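Local coordinates for protein manganese-dependent inorganic pyrophosphatase (Methanocaldococcus jannaschii, PDB 2EB0) that hydrolyses inorganic diphosphate to two phosphates as a manganese-dependent family II pyrophosphatase built of DHH and DHHA2 domains, at residues B[1-6]-B[58-63]. Sequence-based numbering, arbitrary orientation.
Sequences MRYVVG and KGKEII
Strand 2-5 and the start of strand 61-65 run parallel, side by side at the middle of the six-stranded parallel sheet of the DHH domain, upstream of the manganese ligands His7 and Asp66. Four backbone hydrogen bonds alternate in direction, as in a parallel pair: Glu61 N to Met1 O, Tyr3 N to Glu61 O (2.8 Å, almost on the C=O axis), Ile63 N to Tyr3 O, and Val5 N to Ile63 O. On the face carrying Arg2, Glu61, Val4 and Ile63, the inner part is apolar: Val4 CG2 lies 4.1 Å from Ile63 CB, and Leu21 of helix 12-25 covers both residues. At the more exposed end of this face, Arg2 starts with CG anti to its backbone N (chi1 -168°) and bends at chi3, bringing the guanidinium to Glu61. Their salt bridge runs from NH2 to OE2, which sits over a guanidinium face, though the position of OE2 is uncertain. An alanine here would probably leave the Glu61 carboxylate without this counter-charge and Ile63 CD1 less covered. On the opposite face, Tyr3 CB approaches Ile62 CD1, while the ring also meets Tyr28. Lys60 NZ hydrogen-bonds to Ser56 O, and its CD rests obliquely against the Tyr3 ring, 3.7 Å from Tyr3 CE2.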
loop_
_atom_site.group_PDB
_atom_site.type_symbol
_atom_site.label_atom_id
_atom_site.label_comp_id
_atom_site.label_asym_id
_atom_site.label_seq_id
_atom_site.Cartn_x
_atom_site.Cartn_y
_atom_site.Cartn_z
ATOM N N MET B 1 -19.765 -14.222 3.463
ATOM C CA MET B 1 -19.135 -13.818 4.752
ATOM C C MET B 1 -17.716 -13.273 4.542
ATOM O O MET B 1 -17.344 -12.898 3.429
ATOM C CB MET B 1 -19.094 -15.007 5.716
ATOM C CG MET B 1 -20.463 -15.571 6.099
ATOM S SD MET B 1 -21.279 -16.486 4.769
ATOM C CE MET B 1 -22.410 -15.241 4.120
ATOM N N ARG B 2 -16.935 -13.241 5.618
ATOM C CA ARG B 2 -15.562 -12.735 5.579
ATOM C C ARG B 2 -14.536 -13.859 5.355
ATOM O O ARG B 2 -14.485 -14.823 6.108
ATOM C CB ARG B 2 -15.254 -11.997 6.887
ATOM C CG ARG B 2 -13.970 -11.192 6.866
ATOM C CD ARG B 2 -13.658 -10.624 8.234
ATOM N NE ARG B 2 -14.692 -9.714 8.721
ATOM C CZ ARG B 2 -15.007 -8.559 8.144
ATOM N NH1 ARG B 2 -14.371 -8.167 7.052
ATOM N NH2 ARG B 2 -15.956 -7.790 8.664
ATOM N N TYR B 3 -13.718 -13.704 4.319
ATOM C CA TYR B 3 -12.707 -14.685 3.945
ATOM C C TYR B 3 -11.306 -14.090 3.823
ATOM O O TYR B 3 -11.135 -12.965 3.346
ATOM C CB TYR B 3 -13.056 -15.294 2.585
ATOM C CG TYR B 3 -14.342 -16.086 2.541
ATOM C CD1 TYR B 3 -14.353 -17.443 2.845
ATOM C CD2 TYR B 3 -15.548 -15.478 2.191
ATOM C CE1 TYR B 3 -15.524 -18.181 2.804
ATOM C CE2 TYR B 3 -16.733 -16.208 2.151
ATOM C CZ TYR B 3 -16.711 -17.561 2.459
ATOM O OH TYR B 3 -17.875 -18.294 2.439
ATOM N N VAL B 4 -10.308 -14.858 4.251
ATOM C CA VAL B 4 -8.906 -14.466 4.129
ATOM C C VAL B 4 -8.397 -15.370 2.998
ATOM O O VAL B 4 -8.444 -16.594 3.116
ATOM C CB VAL B 4 -8.105 -14.755 5.425
ATOM C CG1 VAL B 4 -6.628 -14.388 5.219
ATOM C CG2 VAL B 4 -8.688 -13.963 6.591
ATOM N N VAL B 5 -7.935 -14.778 1.901
ATOM C CA VAL B 5 -7.481 -15.580 0.770
ATOM C C VAL B 5 -6.125 -15.195 0.205
ATOM O O VAL B 5 -5.755 -14.022 0.177
ATOM C CB VAL B 5 -8.480 -15.523 -0.407
ATOM C CG1 VAL B 5 -8.333 -16.770 -1.259
ATOM C CG2 VAL B 5 -9.899 -15.385 0.103
ATOM N N GLY B 6 -5.395 -16.209 -0.245
ATOM C CA GLY B 6 -4.096 -15.998 -0.847
ATOM C C GLY B 6 -4.291 -15.880 -2.347
ATOM O O GLY B 6 -5.420 -15.762 -2.823
ATOM N N LYS B 58 -17.774 -12.181 -5.378
ATOM C CA LYS B 58 -19.099 -11.565 -5.337
ATOM C C LYS B 58 -19.870 -11.848 -4.050
ATOM O O LYS B 58 -20.053 -13.000 -3.663
ATOM C CB LYS B 58 -19.932 -12.015 -6.538
ATOM C CG LYS B 58 -21.217 -11.224 -6.710
ATOM C CD LYS B 58 -21.951 -11.618 -7.982
ATOM C CE LYS B 58 -23.198 -10.774 -8.170
ATOM N NZ LYS B 58 -24.093 -10.815 -6.977
ATOM N N GLY B 59 -20.313 -10.784 -3.389
ATOM C CA GLY B 59 -21.072 -10.935 -2.162
ATOM C C GLY B 59 -20.252 -11.354 -0.959
ATOM O O GLY B 59 -20.806 -11.652 0.103
ATOM N N LYS B 60 -18.932 -11.374 -1.118
ATOM C CA LYS B 60 -18.038 -11.764 -0.033
ATOM C C LYS B 60 -17.217 -10.596 0.505
ATOM O O LYS B 60 -16.939 -9.636 -0.217
ATOM C CB LYS B 60 -17.061 -12.847 -0.514
ATOM C CG LYS B 60 -17.695 -14.148 -0.962
ATOM C CD LYS B 60 -16.628 -15.163 -1.374
ATOM C CE LYS B 60 -17.233 -16.535 -1.684
ATOM N NZ LYS B 60 -18.178 -16.506 -2.835
ATOM N N GLU B 61 -16.842 -10.671 1.777
ATOM C CA GLU B 61 -15.981 -9.646 2.349
ATOM C C GLU B 61 -14.601 -10.285 2.282
ATOM O O GLU B 61 -14.355 -11.340 2.885
ATOM C CB GLU B 61 -16.365 -9.321 3.790
ATOM C CG GLU B 61 -17.542 -8.365 3.904
ATOM C CD GLU B 61 -17.758 -7.882 5.327
ATOM O OE1 GLU B 61 -18.694 -7.086 5.557
ATOM O OE2 GLU B 61 -16.987 -8.301 6.215
ATOM N N ILE B 62 -13.706 -9.650 1.541
ATOM C CA ILE B 62 -12.381 -10.195 1.332
ATOM C C ILE B 62 -11.208 -9.533 2.043
ATOM O O ILE B 62 -11.127 -8.308 2.176
ATOM C CB ILE B 62 -12.060 -10.210 -0.170
ATOM C CG1 ILE B 62 -13.139 -10.989 -0.931
ATOM C CG2 ILE B 62 -10.683 -10.801 -0.402
ATOM C CD1 ILE B 62 -13.175 -12.479 -0.629
ATOM N N ILE B 63 -10.303 -10.385 2.505
ATOM C CA ILE B 63 -9.069 -9.971 3.143
ATOM C C ILE B 63 -8.006 -10.748 2.372
ATOM O O ILE B 63 -7.927 -11.981 2.465
ATOM C CB ILE B 63 -8.999 -10.371 4.624
ATOM C CG1 ILE B 63 -9.915 -9.467 5.453
ATOM C CG2 ILE B 63 -7.570 -10.255 5.114
ATOM C CD1 ILE B 63 -9.917 -9.772 6.928
#